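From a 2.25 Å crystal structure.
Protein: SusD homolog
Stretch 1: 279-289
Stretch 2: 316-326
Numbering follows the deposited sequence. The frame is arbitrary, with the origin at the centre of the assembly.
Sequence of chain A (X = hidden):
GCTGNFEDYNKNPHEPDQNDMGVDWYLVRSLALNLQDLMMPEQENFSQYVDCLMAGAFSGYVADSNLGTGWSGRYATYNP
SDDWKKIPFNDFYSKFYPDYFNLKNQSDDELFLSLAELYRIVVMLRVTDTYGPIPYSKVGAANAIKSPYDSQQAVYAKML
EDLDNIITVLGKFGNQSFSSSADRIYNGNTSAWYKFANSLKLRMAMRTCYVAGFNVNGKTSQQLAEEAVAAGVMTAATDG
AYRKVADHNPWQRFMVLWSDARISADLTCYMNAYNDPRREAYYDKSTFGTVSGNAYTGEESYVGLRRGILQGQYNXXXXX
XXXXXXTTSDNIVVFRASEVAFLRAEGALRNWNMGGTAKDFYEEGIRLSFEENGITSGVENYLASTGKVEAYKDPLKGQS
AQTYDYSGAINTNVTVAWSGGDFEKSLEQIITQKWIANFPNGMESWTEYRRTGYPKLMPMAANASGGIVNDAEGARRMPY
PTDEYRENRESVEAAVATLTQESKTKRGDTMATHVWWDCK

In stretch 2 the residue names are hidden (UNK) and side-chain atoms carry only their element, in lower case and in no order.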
# COMPACT_ATOMS: atom_id res chain seq x y z
N ARG A 279 -14.26 -12.91 -1.35
CA ARG A 279 -15.12 -12.12 -0.43
C ARG A 279 -15.14 -12.76 0.94
O ARG A 279 -14.85 -12.07 1.92
CB ARG A 279 -16.55 -11.93 -0.96
CG ARG A 279 -16.62 -10.83 -2.01
CD ARG A 279 -17.99 -10.78 -2.68
NE ARG A 279 -18.32 -12.09 -3.27
CZ ARG A 279 -19.50 -12.39 -3.80
NH1 ARG A 279 -20.48 -11.50 -3.81
NH2 ARG A 279 -19.71 -13.60 -4.31
N GLU A 280 -15.40 -14.09 0.98
CA GLU A 280 -15.43 -14.87 2.21
C GLU A 280 -14.03 -14.95 2.84
O GLU A 280 -13.94 -15.09 4.04
CB GLU A 280 -16.05 -16.28 2.00
CG GLU A 280 -15.25 -17.22 1.09
CD GLU A 280 -15.99 -18.20 0.17
OE1 GLU A 280 -17.07 -18.70 0.56
OE2 GLU A 280 -15.44 -18.52 -0.92
N ALA A 281 -12.95 -14.79 2.06
CA ALA A 281 -11.63 -14.83 2.70
C ALA A 281 -11.28 -13.48 3.34
O ALA A 281 -10.56 -13.46 4.33
CB ALA A 281 -10.56 -15.24 1.70
N TYR A 282 -11.78 -12.37 2.80
CA TYR A 282 -11.44 -10.99 3.22
C TYR A 282 -12.36 -10.41 4.28
O TYR A 282 -11.89 -9.70 5.17
CB TYR A 282 -11.51 -10.04 2.02
CG TYR A 282 -10.44 -10.19 0.96
CD1 TYR A 282 -9.45 -11.17 1.07
CD2 TYR A 282 -10.37 -9.31 -0.11
CE1 TYR A 282 -8.41 -11.26 0.15
CE2 TYR A 282 -9.34 -9.40 -1.05
CZ TYR A 282 -8.37 -10.38 -0.91
OH TYR A 282 -7.37 -10.49 -1.83
N TYR A 283 -13.67 -10.62 4.13
CA TYR A 283 -14.57 -9.96 5.04
C TYR A 283 -15.87 -10.71 5.22
O TYR A 283 -16.08 -11.74 4.59
CB TYR A 283 -14.84 -8.50 4.55
CG TYR A 283 -15.06 -8.34 3.05
CD1 TYR A 283 -16.26 -8.74 2.46
CD2 TYR A 283 -14.09 -7.76 2.24
CE1 TYR A 283 -16.47 -8.58 1.09
CE2 TYR A 283 -14.28 -7.63 0.87
CZ TYR A 283 -15.48 -8.02 0.30
OH TYR A 283 -15.72 -7.80 -1.03
N ASP A 284 -16.74 -10.18 6.09
CA ASP A 284 -18.02 -10.78 6.40
C ASP A 284 -19.17 -10.02 5.79
O ASP A 284 -19.02 -8.88 5.38
CB ASP A 284 -18.21 -10.82 7.93
CG ASP A 284 -17.41 -11.89 8.65
OD1 ASP A 284 -17.45 -13.04 8.21
OD2 ASP A 284 -16.85 -11.59 9.72
N LYS A 285 -20.35 -10.64 5.78
CA LYS A 285 -21.58 -9.98 5.35
C LYS A 285 -21.95 -8.93 6.43
O LYS A 285 -21.44 -8.96 7.56
CB LYS A 285 -22.71 -10.99 5.11
CG LYS A 285 -22.40 -11.93 3.96
CD LYS A 285 -23.64 -12.58 3.42
CE LYS A 285 -23.30 -13.64 2.40
NZ LYS A 285 -24.50 -14.37 1.94
N SER A 286 -22.76 -7.98 6.03
CA SER A 286 -23.24 -6.89 6.87
C SER A 286 -24.01 -7.42 8.11
O SER A 286 -24.50 -8.55 8.09
CB SER A 286 -24.12 -5.96 6.05
OG SER A 286 -25.23 -6.68 5.53
N THR A 287 -24.07 -6.63 9.19
CA THR A 287 -24.73 -7.00 10.44
C THR A 287 -25.68 -5.85 10.86
O THR A 287 -25.69 -5.43 12.03
CB THR A 287 -23.66 -7.31 11.53
OG1 THR A 287 -22.93 -6.11 11.77
CG2 THR A 287 -22.68 -8.42 11.13
N PHE A 288 -26.43 -5.31 9.89
CA PHE A 288 -27.35 -4.19 10.12
C PHE A 288 -28.47 -4.57 11.11
O PHE A 288 -28.86 -3.72 11.91
CB PHE A 288 -27.94 -3.67 8.80
CG PHE A 288 -26.92 -3.00 7.92
CD1 PHE A 288 -26.22 -1.89 8.36
CD2 PHE A 288 -26.67 -3.47 6.64
CE1 PHE A 288 -25.29 -1.26 7.54
CE2 PHE A 288 -25.74 -2.84 5.82
CZ PHE A 288 -25.05 -1.74 6.28
N GLY A 289 -28.94 -5.82 11.08
CA GLY A 289 -29.95 -6.31 11.99
C GLY A 289 -29.50 -6.26 13.44
O GLY A 289 -30.28 -5.88 14.32
N UNK A 316 -26.40 6.29 11.84
CA UNK A 316 -26.10 5.59 13.11
C UNK A 316 -25.89 4.06 12.98
O UNK A 316 -25.34 3.47 13.90
o UNK A 316 -28.41 5.28 13.78
c UNK A 316 -27.17 5.85 14.17
N UNK A 317 -26.31 3.44 11.86
CA UNK A 317 -26.15 1.99 11.67
C UNK A 317 -24.96 1.63 10.79
O UNK A 317 -24.80 0.45 10.45
c UNK A 317 -30.01 1.25 11.60
c UNK A 317 -30.82 1.57 12.71
c UNK A 317 -32.79 0.95 11.52
c UNK A 317 -27.44 1.35 11.11
c UNK A 317 -28.70 1.94 13.27
c UNK A 317 -32.22 1.42 12.69
c UNK A 317 -28.66 1.52 11.98
c UNK A 317 -32.00 0.61 10.41
n UNK A 317 -29.99 2.01 13.71
c UNK A 317 -30.62 0.74 10.44
N UNK A 318 -24.09 2.61 10.47
CA UNK A 318 -22.90 2.47 9.61
C UNK A 318 -21.94 1.33 9.98
O UNK A 318 -21.31 0.78 9.08
o UNK A 318 -22.86 4.77 8.94
c UNK A 318 -22.09 3.77 9.58
N UNK A 319 -21.83 0.98 11.27
CA UNK A 319 -20.90 -0.10 11.67
C UNK A 319 -21.49 -1.49 11.35
O UNK A 319 -20.77 -2.48 11.42
n UNK A 319 -18.43 2.55 15.02
c UNK A 319 -20.45 0.04 13.12
c UNK A 319 -19.70 1.36 13.36
o UNK A 319 -19.77 0.93 15.73
c UNK A 319 -19.31 1.60 14.80
N UNK A 320 -22.73 -1.54 10.86
CA UNK A 320 -23.37 -2.75 10.36
C UNK A 320 -22.80 -3.15 8.99
O UNK A 320 -23.06 -4.25 8.52
N UNK A 321 -22.02 -2.26 8.33
CA UNK A 321 -21.34 -2.50 7.04
C UNK A 321 -20.37 -3.66 7.18
O UNK A 321 -19.91 -3.93 8.30
c UNK A 321 -20.59 -1.24 6.58
o UNK A 321 -21.48 -0.15 6.46
N UNK A 322 -20.04 -4.33 6.06
CA UNK A 322 -19.09 -5.45 6.02
C UNK A 322 -17.79 -5.09 6.72
O UNK A 322 -17.26 -3.98 6.56
c UNK A 322 -18.81 -5.89 4.58
o UNK A 322 -19.87 -6.69 4.10
N UNK A 323 -17.32 -6.02 7.56
CA UNK A 323 -16.13 -5.91 8.39
C UNK A 323 -15.11 -6.96 7.98
O UNK A 323 -15.48 -8.09 7.65
s UNK A 323 -15.20 -5.77 11.04
c UNK A 323 -16.54 -6.07 9.86
N UNK A 324 -13.82 -6.58 8.03
CA UNK A 324 -12.71 -7.49 7.70
C UNK A 324 -12.78 -8.73 8.56
O UNK A 324 -13.15 -8.65 9.74
c UNK A 324 -10.13 -7.50 7.46
c UNK A 324 -7.15 -7.57 7.27
c UNK A 324 -11.37 -6.76 7.92
se UNK A 324 -8.58 -6.30 7.66
N UNK A 325 -12.45 -9.89 7.97
CA UNK A 325 -12.34 -11.17 8.67
C UNK A 325 -10.92 -11.19 9.18
O UNK A 325 -9.99 -11.20 8.38
c UNK A 325 -13.71 -14.61 7.38
c UNK A 325 -13.23 -13.57 8.38
c UNK A 325 -12.64 -12.34 7.70
c UNK A 325 -15.02 -14.21 6.73
n UNK A 325 -15.84 -15.40 6.32
N UNK A 326 -10.72 -11.04 10.50
CA UNK A 326 -9.35 -10.92 11.03
C UNK A 326 -9.30 -11.29 12.49
O UNK A 326 -10.22 -10.94 13.23
c UNK A 326 -9.62 -8.37 11.41
c UNK A 326 -8.76 -9.48 10.77
c UNK A 326 -7.28 -9.35 11.16
O HOH W 1 -8.87 -10.43 5.77
O HOH W 2 -15.32 -9.93 10.83
O HOH W 3 -19.50 -7.76 8.91
O HOH W 4 -20.43 -5.49 10.44

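Position 316 carries one carbon and then one oxygen, with no atom near stretch 1; a two-atom C-O side chain is Ser316. At 317 one carbon leads into fused five- and six-membered rings holding eight carbons and one nitrogen, an indole. Its CB lies 4.4 Å from Phe288 CD1, and its backbone O sits at the edge of the Phe288 ring, 3.4 Å from Phe288 CE1; this is Trp317. Position 318 again has one carbon and one oxygen, and its CA-to-CB bond points away from stretch 1: Ser318. Position 319 has three carbons, the third bearing one oxygen and one nitrogen, a terminal amide three carbons out, and its CA-to-CB bond also points away, so Gln319.

Position 320 has no side-chain atoms. Its C lies over one face of the Phe288 ring, 3.4 Å from Phe288 CE1, and an ideal CB here would fall 2.4 Å from Phe288 CD1, a clash; the residue is Gly320. The backbone also binds: Thr287 N donates to Gly320 O at 2.7 Å, with an N-H...O angle of 161°. Position 321 shows one carbon and one oxygen, the oxygen 3.9 Å from Phe288 CZ. This is Ser321, whose OG donates to Ser318 O at 2.8 Å, bracing the turn within its own stretch.

Position 322 has the same two atoms, but its oxygen reaches Asp284 O at 2.7 Å. It is Ser322, with OG as the donor. Position 323 has one carbon and one sulfur; the sulfur stays clear of stretch 1, while the backbone O accepts from Asp284 N at 2.9 Å and 158°. It is Cys323. At 324 two carbons, selenium and a final carbon form an unbranched chain; CA-to-CB points away overall, although CB touches stretch 1. This is selenomethionine at Met324, with all three chi angles t.

At 325 four carbons run in a row to a nitrogen that lies 3.4 Å from Asp284 OD1 and 3.0 Å from Glu280 O; this is Lys325, so NZ makes a salt bridge to the first and a weak hydrogen bond to the second. Position 326 has one carbon carrying two more, a branched side chain that makes no contact: Val326.

The contact combines three backbone hydrogen bonds with side-chain contacts from Ser322, Phe288 and Lys325. Lys325 N to Tyr282 O (2.9 Å, 175°) and Asp284 N to Cys323 O flank the single bridge between Tyr283 and Met324, whose CA atoms are 4.1 Å apart. Water 2 extends this region, donating to Asp284 OD2 at 2.5 Å and Met324 O at 2.7 Å. Farther along, the bare Gly320 backbone admits the Phe288 ring, while Lys325 clasps the other end.

Stretch 2 (316-326) SWSQGSSCMKV
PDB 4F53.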